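Long-range contacts in 273aa long hypothetical dTDP-4-dehydrorhamnose reductase (Sulfolobus tokodaii, PDB 2GGS), which probably reduces dTDP-4-dehydrorhamnose, the last step on the way to dTDP-L-rhamnose, and binds NADPH as its cofactor: residues A[104-112]-A[124-135]; A[160-168]-A[217-227]. All coordinates share one frame; numbering follows the deposited sequence.

Contact 1: residues A[104-112]-A[124-135]; sequences HISTDYVFD and PNPINYYGLSKL. With NDP (NADPH dihydro-nicotinamide-adenine-dinucleotide phosphate), chain C.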
loop_
_atom_site.group_PDB
_atom_site.type_symbol
_atom_site.label_atom_id
_atom_site.label_comp_id
_atom_site.label_asym_id
_atom_site.label_seq_id
_atom_site.Cartn_x
_atom_site.Cartn_y
_atom_site.Cartn_z
ATOM N N HIS A 104 6.057 6.718 -5.440
ATOM C CA HIS A 104 6.098 5.274 -5.360
ATOM C C HIS A 104 5.536 4.857 -3.988
ATOM O O HIS A 104 5.912 5.427 -2.966
ATOM C CB HIS A 104 7.547 4.764 -5.493
ATOM C CG HIS A 104 7.671 3.319 -5.147
ATOM N ND1 HIS A 104 7.102 2.334 -5.933
ATOM C CD2 HIS A 104 8.211 2.686 -4.074
ATOM C CE1 HIS A 104 7.287 1.162 -5.360
ATOM N NE2 HIS A 104 7.979 1.339 -4.242
ATOM N N ILE A 105 4.671 3.849 -3.971
ATOM C CA ILE A 105 4.056 3.437 -2.705
ATOM C C ILE A 105 4.802 2.251 -2.120
ATOM O O ILE A 105 5.092 1.270 -2.814
ATOM C CB ILE A 105 2.548 3.109 -2.883
ATOM C CG1 ILE A 105 1.793 4.248 -3.618
ATOM C CG2 ILE A 105 1.930 2.778 -1.487
ATOM C CD1 ILE A 105 1.896 5.640 -2.975
ATOM N N SER A 106 5.148 2.335 -0.830
ATOM C CA SER A 106 5.876 1.272 -0.180
ATOM C C SER A 106 5.181 0.817 1.116
ATOM O O SER A 106 4.003 1.122 1.345
ATOM C CB SER A 106 7.347 1.661 0.036
ATOM O OG SER A 106 8.156 0.552 0.447
ATOM N N THR A 107 5.902 0.041 1.916
ATOM C CA THR A 107 5.277 -0.758 2.989
ATOM C C THR A 107 6.049 -0.731 4.309
ATOM O O THR A 107 7.280 -0.700 4.336
ATOM C CB THR A 107 5.052 -2.244 2.522
ATOM O OG1 THR A 107 4.466 -3.018 3.585
ATOM C CG2 THR A 107 6.381 -2.891 2.079
ATOM N N ASP A 108 5.292 -0.835 5.405
ATOM C CA ASP A 108 5.821 -1.043 6.736
ATOM C C ASP A 108 6.554 -2.381 6.909
ATOM O O ASP A 108 7.373 -2.526 7.810
ATOM C CB ASP A 108 4.680 -0.878 7.774
ATOM C CG ASP A 108 3.558 -1.894 7.621
ATOM O OD1 ASP A 108 3.274 -2.366 6.487
ATOM O OD2 ASP A 108 2.917 -2.209 8.654
ATOM N N TYR A 109 6.282 -3.366 6.016
ATOM C CA TYR A 109 6.994 -4.651 6.073
ATOM C C TYR A 109 8.453 -4.569 5.582
ATOM O O TYR A 109 9.156 -5.561 5.588
ATOM C CB TYR A 109 6.227 -5.771 5.314
ATOM C CG TYR A 109 5.026 -6.305 6.058
ATOM C CD1 TYR A 109 4.445 -5.570 7.134
ATOM C CD2 TYR A 109 4.471 -7.545 5.732
ATOM C CE1 TYR A 109 3.337 -6.068 7.832
ATOM C CE2 TYR A 109 3.343 -8.044 6.428
ATOM C CZ TYR A 109 2.792 -7.294 7.471
ATOM O OH TYR A 109 1.682 -7.748 8.172
ATOM N N VAL A 110 8.915 -3.393 5.155
ATOM C CA VAL A 110 10.375 -3.255 4.985
ATOM C C VAL A 110 11.126 -3.251 6.319
ATOM O O VAL A 110 12.339 -3.387 6.301
ATOM C CB VAL A 110 10.827 -2.011 4.162
ATOM C CG1 VAL A 110 10.135 -1.956 2.760
ATOM C CG2 VAL A 110 10.635 -0.700 4.965
ATOM N N PHE A 111 10.423 -3.071 7.449
ATOM C CA PHE A 111 11.084 -3.062 8.791
ATOM C C PHE A 111 10.994 -4.412 9.498
ATOM O O PHE A 111 10.077 -5.198 9.218
ATOM C CB PHE A 111 10.474 -1.955 9.662
ATOM C CG PHE A 111 10.654 -0.578 9.082
ATOM C CD1 PHE A 111 11.905 0.046 9.122
ATOM C CD2 PHE A 111 9.576 0.095 8.483
ATOM C CE1 PHE A 111 12.091 1.323 8.552
ATOM C CE2 PHE A 111 9.727 1.387 7.953
ATOM C CZ PHE A 111 10.990 2.001 7.973
ATOM N N ASP A 112 11.930 -4.666 10.427
ATOM C CA ASP A 112 11.999 -6.004 11.022
ATOM C C ASP A 112 10.960 -6.205 12.126
ATOM O O ASP A 112 10.670 -7.331 12.513
ATOM C CB ASP A 112 13.424 -6.413 11.457
ATOM C CG ASP A 112 14.013 -5.526 12.512
ATOM O OD1 ASP A 112 13.251 -4.901 13.261
ATOM O OD2 ASP A 112 15.272 -5.526 12.641
ATOM N N PRO A 124 15.539 0.029 7.107
ATOM C CA PRO A 124 14.798 -1.189 6.731
ATOM C C PRO A 124 15.625 -2.440 6.916
ATOM O O PRO A 124 16.860 -2.439 6.694
ATOM C CB PRO A 124 14.511 -0.973 5.231
ATOM C CG PRO A 124 14.513 0.542 5.065
ATOM C CD PRO A 124 15.644 0.964 5.965
ATOM N N ASN A 125 14.944 -3.503 7.339
ATOM C CA ASN A 125 15.564 -4.804 7.557
ATOM C C ASN A 125 14.453 -5.851 7.498
ATOM O O ASN A 125 14.080 -6.441 8.521
ATOM C CB ASN A 125 16.306 -4.859 8.908
ATOM C CG ASN A 125 17.181 -6.113 9.051
ATOM O OD1 ASN A 125 17.659 -6.678 8.070
ATOM N ND2 ASN A 125 17.409 -6.529 10.283
ATOM N N PRO A 126 13.895 -6.090 6.293
ATOM C CA PRO A 126 12.677 -6.926 6.194
ATOM C C PRO A 126 12.914 -8.379 6.593
ATOM O O PRO A 126 14.042 -8.922 6.379
ATOM C CB PRO A 126 12.287 -6.858 4.698
ATOM C CG PRO A 126 13.276 -5.942 4.023
ATOM C CD PRO A 126 14.386 -5.590 4.993
ATOM N N ILE A 127 11.877 -9.007 7.153
ATOM C CA ILE A 127 11.929 -10.422 7.533
ATOM C C ILE A 127 11.039 -11.348 6.690
ATOM O O ILE A 127 10.863 -12.535 7.009
ATOM C CB ILE A 127 11.695 -10.616 9.056
ATOM C CG1 ILE A 127 10.232 -10.321 9.437
ATOM C CG2 ILE A 127 12.697 -9.757 9.831
ATOM C CD1 ILE A 127 9.871 -10.643 10.953
ATOM N N ASN A 128 10.450 -10.814 5.620
ATOM C CA ASN A 128 9.748 -11.647 4.661
ATOM C C ASN A 128 10.049 -11.151 3.256
ATOM O O ASN A 128 10.498 -9.993 3.105
ATOM C CB ASN A 128 8.232 -11.707 4.949
ATOM C CG ASN A 128 7.588 -10.328 5.043
ATOM O OD1 ASN A 128 7.655 -9.521 4.115
ATOM N ND2 ASN A 128 6.954 -10.060 6.178
ATOM N N TYR A 129 9.820 -12.000 2.246
ATOM C CA TYR A 129 10.175 -11.625 0.875
ATOM C C TYR A 129 9.269 -10.520 0.279
ATOM O O TYR A 129 9.711 -9.754 -0.578
ATOM C CB TYR A 129 10.331 -12.843 -0.066
ATOM C CG TYR A 129 11.126 -12.382 -1.259
ATOM C CD1 TYR A 129 12.495 -12.108 -1.127
ATOM C CD2 TYR A 129 10.496 -12.088 -2.477
ATOM C CE1 TYR A 129 13.238 -11.587 -2.208
ATOM C CE2 TYR A 129 11.245 -11.550 -3.563
ATOM C CZ TYR A 129 12.608 -11.326 -3.406
ATOM O OH TYR A 129 13.342 -10.762 -4.441
ATOM N N TYR A 130 8.019 -10.423 0.714
ATOM C CA TYR A 130 7.203 -9.307 0.290
ATOM C C TYR A 130 7.936 -8.015 0.685
ATOM O O TYR A 130 8.160 -7.132 -0.155
ATOM C CB TYR A 130 5.811 -9.359 0.951
ATOM C CG TYR A 130 5.041 -8.075 0.794
ATOM C CD1 TYR A 130 4.560 -7.659 -0.442
ATOM C CD2 TYR A 130 4.811 -7.248 1.905
ATOM C CE1 TYR A 130 3.839 -6.467 -0.577
ATOM C CE2 TYR A 130 4.111 -6.027 1.776
ATOM C CZ TYR A 130 3.630 -5.647 0.544
ATOM O OH TYR A 130 2.912 -4.483 0.400
ATOM N N GLY A 131 8.321 -7.930 1.959
ATOM C CA GLY A 131 9.082 -6.768 2.463
ATOM C C GLY A 131 10.395 -6.491 1.723
ATOM O O GLY A 131 10.712 -5.346 1.368
ATOM N N LEU A 132 11.158 -7.547 1.462
ATOM C CA LEU A 132 12.436 -7.401 0.743
ATOM C C LEU A 132 12.213 -6.958 -0.699
ATOM O O LEU A 132 12.873 -6.026 -1.169
ATOM C CB LEU A 132 13.249 -8.713 0.793
ATOM C CG LEU A 132 14.617 -8.535 0.088
ATOM C CD1 LEU A 132 15.425 -7.318 0.585
ATOM C CD2 LEU A 132 15.444 -9.820 0.218
ATOM N N SER A 133 11.319 -7.640 -1.425
ATOM C CA SER A 133 11.025 -7.198 -2.800
ATOM C C SER A 133 10.585 -5.731 -2.835
ATOM O O SER A 133 11.036 -4.972 -3.696
ATOM C CB SER A 133 10.007 -8.111 -3.524
ATOM O OG SER A 133 8.763 -8.130 -2.858
ATOM N N LYS A 134 9.725 -5.325 -1.883
ATOM C CA LYS A 134 9.321 -3.945 -1.793
ATOM C C LYS A 134 10.491 -3.032 -1.462
ATOM O O LYS A 134 10.633 -1.964 -2.080
ATOM C CB LYS A 134 8.156 -3.791 -0.804
ATOM C CG LYS A 134 6.824 -4.423 -1.337
ATOM C CD LYS A 134 6.157 -3.655 -2.478
ATOM C CE LYS A 134 5.718 -2.223 -2.088
ATOM N NZ LYS A 134 5.100 -1.483 -3.220
ATOM N N LEU A 135 11.350 -3.453 -0.559
ATOM C CA LEU A 135 12.533 -2.634 -0.214
ATOM C C LEU A 135 13.430 -2.450 -1.433
ATOM O O LEU A 135 13.924 -1.373 -1.656
ATOM C CB LEU A 135 13.338 -3.250 0.914
ATOM C CG LEU A 135 14.650 -2.521 1.216
ATOM C CD1 LEU A 135 14.380 -1.062 1.598
ATOM C CD2 LEU A 135 15.357 -3.293 2.339
HETATM P PA NDP C . -3.930 -4.508 -4.217
HETATM O O1A NDP C . -3.512 -5.904 -4.006
HETATM O O2A NDP C . -5.362 -4.257 -3.927
HETATM O O5B NDP C . -3.632 -4.019 -5.689
HETATM C C5B NDP C . -2.485 -4.473 -6.384
HETATM C C4B NDP C . -2.518 -3.767 -7.714
HETATM O O4B NDP C . -1.299 -4.082 -8.393
HETATM C C3B NDP C . -3.702 -4.162 -8.581
HETATM O O3B NDP C . -4.196 -3.011 -9.212
HETATM C C2B NDP C . -3.033 -5.086 -9.607
HETATM O O2B NDP C . -3.748 -5.011 -10.803
HETATM C C1B NDP C . -1.674 -4.410 -9.722
HETATM N N9A NDP C . -0.676 -5.318 -10.296
HETATM C C8A NDP C . -0.133 -6.421 -9.711
HETATM N N7A NDP C . 0.732 -6.993 -10.597
HETATM C C5A NDP C . 0.720 -6.251 -11.718
HETATM C C6A NDP C . 1.390 -6.374 -12.942
HETATM N N6A NDP C . 2.168 -7.464 -13.193
HETATM N N1A NDP C . 1.114 -5.434 -13.896
HETATM C C2A NDP C . 0.235 -4.374 -13.707
HETATM N N3A NDP C . -0.430 -4.272 -12.508
HETATM C C4A NDP C . -0.185 -5.200 -11.553
HETATM O O3 NDP C . -2.877 -3.666 -3.314
HETATM P PN NDP C . -3.193 -2.351 -2.420
HETATM O O1N NDP C . -4.019 -1.369 -3.085
HETATM O O2N NDP C . -3.590 -2.939 -1.120
HETATM O O5D NDP C . -1.698 -1.816 -2.227
HETATM C C5D NDP C . -1.270 -0.626 -2.882
HETATM C C4D NDP C . 0.204 -0.343 -2.619
HETATM O O4D NDP C . 0.381 -0.190 -1.230
HETATM C C3D NDP C . 1.153 -1.456 -3.054
HETATM O O3D NDP C . 2.323 -0.783 -3.436
HETATM C C2D NDP C . 1.398 -2.242 -1.790
HETATM O O2D NDP C . 2.633 -2.933 -1.865
HETATM C C1D NDP C . 1.401 -1.079 -0.767
HETATM N N1N NDP C . 1.089 -1.570 0.580
HETATM C C2N NDP C . -0.005 -2.380 0.727
HETATM C C3N NDP C . -0.486 -2.733 1.980
HETATM C C7N NDP C . -1.688 -3.616 2.071
HETATM O O7N NDP C . -2.032 -4.164 3.323
HETATM N N7N NDP C . -2.399 -3.884 0.979
HETATM C C4N NDP C . 0.204 -2.239 3.238
HETATM C C5N NDP C . 1.421 -1.382 2.980
HETATM C C6N NDP C . 1.791 -1.082 1.663
HETATM P P2B NDP C . -4.788 -6.212 -11.283
HETATM O O1X NDP C . -5.603 -5.515 -12.296
HETATM O O2X NDP C . -5.560 -6.689 -10.099
HETATM O O3X NDP C . -3.986 -7.405 -11.865
HETATM O O HOH W 1 8.456 -0.343 -2.061
HETATM O O HOH W 2 1.892 -4.028 3.201
HETATM O O HOH W 3 9.496 -7.356 7.606
#
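Lys134 and Tyr130, on helix 129-135, reach back over the end of strand 104-107 to form a polar, cofactor-binding contact at the C-terminal ends of the strands of the central parallel sheet. Bends at chi2 and chi3 (-72° and -62°) turn Lys134 NZ back to donate to Ile105 O at 2.8 Å. Lys134 NZ also donates to NADPH O3D, a nicotinamide-ribose hydroxyl, at 2.9 Å, and more weakly to O2D. Lys134 CB lies 3.5 Å from Thr107 CG2. Tyr130 OH shares a 2.8 Å hydrogen bond with NADPH O2D, and a water joins it to Thr107 OG1. Tyr-X-X-X-Lys on the helix and Thr107 on the strand are consistent with the Ser/Thr-Tyr-Lys signature of extended short-chain dehydrogenases, in which these positions are catalytic and whose Rossmann fold supplies this beta-alpha-beta unit. Past the strand, Thr107 OG1 accepts from Tyr109 N in an ST turn. Val110 O then takes Asn125 N at 2.8 Å, while Val110 CG2 lies alongside Pro124 CB. Gly131 brings the helix close to the turn, its CA 3.4 Å from Tyr109 O. Asn128 N-caps the helix, OD1 accepting from Gly131 N, and its ND2 sits 3.6 Å from Tyr109 CD2 while bonding to Lys243 O.

Contact 2: residues A[160-168]-A[217-227]; sequences FPIYVYKTL and LALKIKEKFNL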
loop_
_atom_site.group_PDB
_atom_site.type_symbol
_atom_site.label_atom_id
_atom_site.label_comp_id
_atom_site.label_asym_id
_atom_site.label_seq_id
_atom_site.Cartn_x
_atom_site.Cartn_y
_atom_site.Cartn_z
ATOM N N PHE A 160 -7.036 -6.937 6.656
ATOM C CA PHE A 160 -7.470 -7.611 7.884
ATOM C C PHE A 160 -8.905 -7.258 8.348
ATOM O O PHE A 160 -9.664 -8.186 8.721
ATOM C CB PHE A 160 -6.427 -7.354 8.981
ATOM C CG PHE A 160 -6.713 -8.066 10.269
ATOM C CD1 PHE A 160 -6.710 -9.451 10.323
ATOM C CD2 PHE A 160 -6.973 -7.352 11.419
ATOM C CE1 PHE A 160 -6.974 -10.125 11.534
ATOM C CE2 PHE A 160 -7.216 -8.021 12.624
ATOM C CZ PHE A 160 -7.221 -9.390 12.671
ATOM N N PRO A 161 -9.302 -5.958 8.368
ATOM C CA PRO A 161 -10.655 -5.685 8.883
ATOM C C PRO A 161 -11.760 -6.413 8.141
ATOM O O PRO A 161 -12.741 -6.820 8.758
ATOM C CB PRO A 161 -10.808 -4.182 8.692
ATOM C CG PRO A 161 -9.386 -3.662 8.832
ATOM C CD PRO A 161 -8.608 -4.682 8.052
ATOM N N ILE A 162 -11.572 -6.593 6.836
ATOM C CA ILE A 162 -12.536 -7.331 6.033
ATOM C C ILE A 162 -12.556 -8.820 6.361
ATOM O O ILE A 162 -13.648 -9.404 6.515
ATOM C CB ILE A 162 -12.350 -7.031 4.518
ATOM C CG1 ILE A 162 -13.202 -5.820 4.171
ATOM C CG2 ILE A 162 -12.810 -8.223 3.667
ATOM C CD1 ILE A 162 -14.712 -6.144 4.155
ATOM N N TYR A 163 -11.381 -9.432 6.480
ATOM C CA TYR A 163 -11.267 -10.820 6.912
ATOM C C TYR A 163 -11.983 -10.997 8.263
ATOM O O TYR A 163 -12.753 -11.940 8.434
ATOM C CB TYR A 163 -9.810 -11.251 7.021
ATOM C CG TYR A 163 -9.583 -12.416 7.943
ATOM C CD1 TYR A 163 -9.882 -13.740 7.548
ATOM C CD2 TYR A 163 -9.072 -12.207 9.213
ATOM C CE1 TYR A 163 -9.671 -14.815 8.425
ATOM C CE2 TYR A 163 -8.856 -13.256 10.085
ATOM C CZ TYR A 163 -9.157 -14.562 9.692
ATOM O OH TYR A 163 -8.919 -15.571 10.616
ATOM N N VAL A 164 -11.758 -10.071 9.195
ATOM C CA VAL A 164 -12.443 -10.128 10.508
ATOM C C VAL A 164 -13.964 -10.068 10.358
ATOM O O VAL A 164 -14.695 -10.897 10.935
ATOM C CB VAL A 164 -12.007 -8.981 11.468
ATOM C CG1 VAL A 164 -12.801 -9.049 12.760
ATOM C CG2 VAL A 164 -10.525 -9.079 11.811
ATOM N N TYR A 165 -14.449 -9.078 9.607
ATOM C CA TYR A 165 -15.901 -8.838 9.455
ATOM C C TYR A 165 -16.572 -10.069 8.862
ATOM O O TYR A 165 -17.576 -10.556 9.409
ATOM C CB TYR A 165 -16.201 -7.595 8.591
ATOM C CG TYR A 165 -17.690 -7.274 8.432
ATOM C CD1 TYR A 165 -18.378 -6.509 9.378
ATOM C CD2 TYR A 165 -18.400 -7.742 7.340
ATOM C CE1 TYR A 165 -19.753 -6.225 9.229
ATOM C CE2 TYR A 165 -19.751 -7.469 7.172
ATOM C CZ TYR A 165 -20.427 -6.717 8.115
ATOM O OH TYR A 165 -21.769 -6.470 7.924
ATOM N N LYS A 166 -16.015 -10.570 7.757
ATOM C CA LYS A 166 -16.601 -11.722 7.037
ATOM C C LYS A 166 -16.527 -12.998 7.863
ATOM O O LYS A 166 -17.504 -13.738 7.933
ATOM C CB LYS A 166 -15.954 -11.932 5.650
ATOM C CG LYS A 166 -15.749 -10.635 4.862
ATOM C CD LYS A 166 -15.786 -10.800 3.342
ATOM C CE LYS A 166 -16.969 -10.028 2.747
ATOM N NZ LYS A 166 -16.780 -9.705 1.290
ATOM N N THR A 167 -15.388 -13.246 8.508
ATOM C CA THR A 167 -15.196 -14.444 9.329
ATOM C C THR A 167 -16.150 -14.468 10.540
ATOM O O THR A 167 -16.845 -15.482 10.763
ATOM C CB THR A 167 -13.724 -14.570 9.773
ATOM O OG1 THR A 167 -12.899 -14.668 8.609
ATOM C CG2 THR A 167 -13.482 -15.788 10.650
ATOM N N LEU A 168 -16.191 -13.362 11.298
ATOM C CA LEU A 168 -17.008 -13.296 12.524
ATOM C C LEU A 168 -18.491 -13.335 12.238
ATOM O O LEU A 168 -19.237 -13.913 13.021
ATOM C CB LEU A 168 -16.692 -12.053 13.380
ATOM C CG LEU A 168 -15.281 -11.930 13.972
ATOM C CD1 LEU A 168 -15.164 -10.664 14.853
ATOM C CD2 LEU A 168 -14.863 -13.176 14.754
ATOM N N LEU A 217 -8.044 -4.559 17.177
ATOM C CA LEU A 217 -8.762 -4.151 15.970
ATOM C C LEU A 217 -9.918 -5.094 15.662
ATOM O O LEU A 217 -11.024 -4.648 15.368
ATOM C CB LEU A 217 -7.804 -4.051 14.770
ATOM C CG LEU A 217 -8.410 -3.650 13.420
ATOM C CD1 LEU A 217 -9.204 -2.356 13.540
ATOM C CD2 LEU A 217 -7.309 -3.484 12.405
ATOM N N ALA A 218 -9.653 -6.397 15.782
ATOM C CA ALA A 218 -10.634 -7.426 15.490
ATOM C C ALA A 218 -11.822 -7.313 16.456
ATOM O O ALA A 218 -12.966 -7.367 16.029
ATOM C CB ALA A 218 -9.985 -8.797 15.578
ATOM N N LEU A 219 -11.520 -7.111 17.740
ATOM C CA LEU A 219 -12.563 -6.990 18.764
ATOM C C LEU A 219 -13.360 -5.688 18.640
ATOM O O LEU A 219 -14.570 -5.685 18.935
ATOM C CB LEU A 219 -11.978 -7.120 20.171
ATOM C CG LEU A 219 -11.508 -8.509 20.591
ATOM C CD1 LEU A 219 -10.871 -8.501 21.977
ATOM C CD2 LEU A 219 -12.652 -9.509 20.565
ATOM N N LYS A 220 -12.700 -4.598 18.223
ATOM C CA LYS A 220 -13.409 -3.348 17.913
ATOM C C LYS A 220 -14.404 -3.598 16.817
ATOM O O LYS A 220 -15.550 -3.130 16.940
ATOM C CB LYS A 220 -12.505 -2.198 17.433
ATOM C CG LYS A 220 -11.707 -1.521 18.489
ATOM C CD LYS A 220 -10.995 -0.320 17.874
ATOM C CE LYS A 220 -11.951 0.861 17.770
ATOM N NZ LYS A 220 -12.391 1.233 19.153
ATOM N N ILE A 221 -14.013 -4.316 15.750
ATOM C CA ILE A 221 -14.987 -4.526 14.693
ATOM C C ILE A 221 -16.085 -5.518 15.114
ATOM O O ILE A 221 -17.243 -5.315 14.763
ATOM C CB ILE A 221 -14.453 -4.762 13.223
ATOM C CG1 ILE A 221 -14.811 -6.138 12.684
ATOM C CG2 ILE A 221 -13.019 -4.243 12.922
ATOM C CD1 ILE A 221 -14.692 -6.220 11.234
ATOM N N LYS A 222 -15.737 -6.526 15.907
ATOM C CA LYS A 222 -16.749 -7.394 16.546
ATOM C C LYS A 222 -17.762 -6.578 17.369
ATOM O O LYS A 222 -18.962 -6.719 17.162
ATOM C CB LYS A 222 -16.091 -8.483 17.407
ATOM C CG LYS A 222 -17.042 -9.590 17.881
ATOM C CD LYS A 222 -16.326 -10.658 18.637
ATOM C CE LYS A 222 -17.217 -11.389 19.672
ATOM N NZ LYS A 222 -18.622 -11.536 19.269
ATOM N N GLU A 223 -17.264 -5.737 18.283
ATOM C CA GLU A 223 -18.087 -4.846 19.126
ATOM C C GLU A 223 -18.916 -3.921 18.246
ATOM O O GLU A 223 -20.124 -3.736 18.482
ATOM C CB GLU A 223 -17.194 -4.015 20.078
ATOM C CG GLU A 223 -17.940 -2.939 20.978
ATOM C CD GLU A 223 -17.016 -1.874 21.653
ATOM O OE1 GLU A 223 -17.432 -1.310 22.678
ATOM O OE2 GLU A 223 -15.876 -1.567 21.179
ATOM N N LYS A 224 -18.279 -3.355 17.218
ATOM C CA LYS A 224 -18.943 -2.355 16.366
ATOM C C LYS A 224 -20.249 -2.884 15.766
ATOM O O LYS A 224 -21.244 -2.157 15.682
ATOM C CB LYS A 224 -18.002 -1.848 15.265
ATOM C CG LYS A 224 -18.496 -0.569 14.563
ATOM C CD LYS A 224 -17.342 0.260 14.004
ATOM C CE LYS A 224 -17.825 1.607 13.448
ATOM N NZ LYS A 224 -18.107 1.527 11.988
ATOM N N PHE A 225 -20.231 -4.150 15.367
ATOM C CA PHE A 225 -21.328 -4.736 14.578
ATOM C C PHE A 225 -21.994 -5.928 15.242
ATOM O O PHE A 225 -22.707 -6.707 14.579
ATOM C CB PHE A 225 -20.800 -5.110 13.184
ATOM C CG PHE A 225 -20.141 -3.964 12.476
ATOM C CD1 PHE A 225 -20.893 -2.862 12.083
ATOM C CD2 PHE A 225 -18.763 -3.967 12.215
ATOM C CE1 PHE A 225 -20.307 -1.778 11.443
ATOM C CE2 PHE A 225 -18.159 -2.885 11.562
ATOM C CZ PHE A 225 -18.952 -1.777 11.178
ATOM N N ASN A 226 -21.778 -6.054 16.553
ATOM C CA ASN A 226 -22.292 -7.168 17.375
ATOM C C ASN A 226 -22.151 -8.509 16.702
ATOM O O ASN A 226 -23.076 -9.332 16.732
ATOM C CB ASN A 226 -23.760 -6.956 17.788
ATOM C CG ASN A 226 -24.053 -5.531 18.187
ATOM O OD1 ASN A 226 -23.667 -5.070 19.266
ATOM N ND2 ASN A 226 -24.745 -4.826 17.317
ATOM N N LEU A 227 -20.995 -8.721 16.078
ATOM C CA LEU A 227 -20.769 -9.929 15.311
ATOM C C LEU A 227 -20.595 -11.093 16.259
ATOM O O LEU A 227 -20.081 -10.918 17.367
ATOM C CB LEU A 227 -19.528 -9.767 14.413
ATOM C CG LEU A 227 -19.609 -8.778 13.247
ATOM C CD1 LEU A 227 -18.296 -8.752 12.453
ATOM C CD2 LEU A 227 -20.780 -9.073 12.278
#
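Helices 160-168 and 217-224 run in broadly the same direction and cross at -48°, their axes 9.5 Å apart at closest. This is helix-on-helix packing in the C-terminal part of the RmlD fold, beside the two-stranded sheet of 174-177 and 231-234; Val174 and Val231 of those strands touch Leu168. No hydrogen bond spans the pair. At the middle, Val164 divides its branches: CG1 meets Ile221 CG1 at 3.5 Å, and CG2 touches Ala218 CB. With an alanine at Val164 both branches go, which is likely to open a gap facing Ile221 CG1 and Ala218 CB. The methyl CD1 of Ile221 pushes on to the other backbone, 3.2 Å from Pro161 O and near Tyr165 CB. Leu217 CD2 comes in at the edge of the Phe160 ring. At the far end, the loop after helix 217-224 folds back, and Leu227 CD1 fits between Leu168 CB and Tyr165 CD1. With its CG anti to the backbone N (chi1 -178°), Tyr165 swings its ring out to Phe225 in a T-shaped stack, planes at 87° and centroids 5.5 Å apart. Tyr165 supplies the edge, its CE1 lying over the face of Phe225, 4.0 Å from CG.

Overall arrangement
The centre of contact 1 lies about 11 Å from the centre of the molecule, that of contact 2 about 21 Å; even so, contact 2 has no fully exposed residue, whereas contact 1 runs out to the loop before helix 129-135, where Asn125 is exposed. They share no helix or strand, their centres about 27 Å apart and nearest atoms about 8 Å apart. Chemistry follows place: 104-112 with 124-135 pairs strand and helix through hydrogen bonds, waters and the cofactor, and turn and loop by apolar contacts as well, while 160-168 with 217-227 joins two helices and the loop after the second mainly by aliphatic and aromatic contacts. Contact 2 touches no NADPH, although Phe160's side chain is about 8 Å from it.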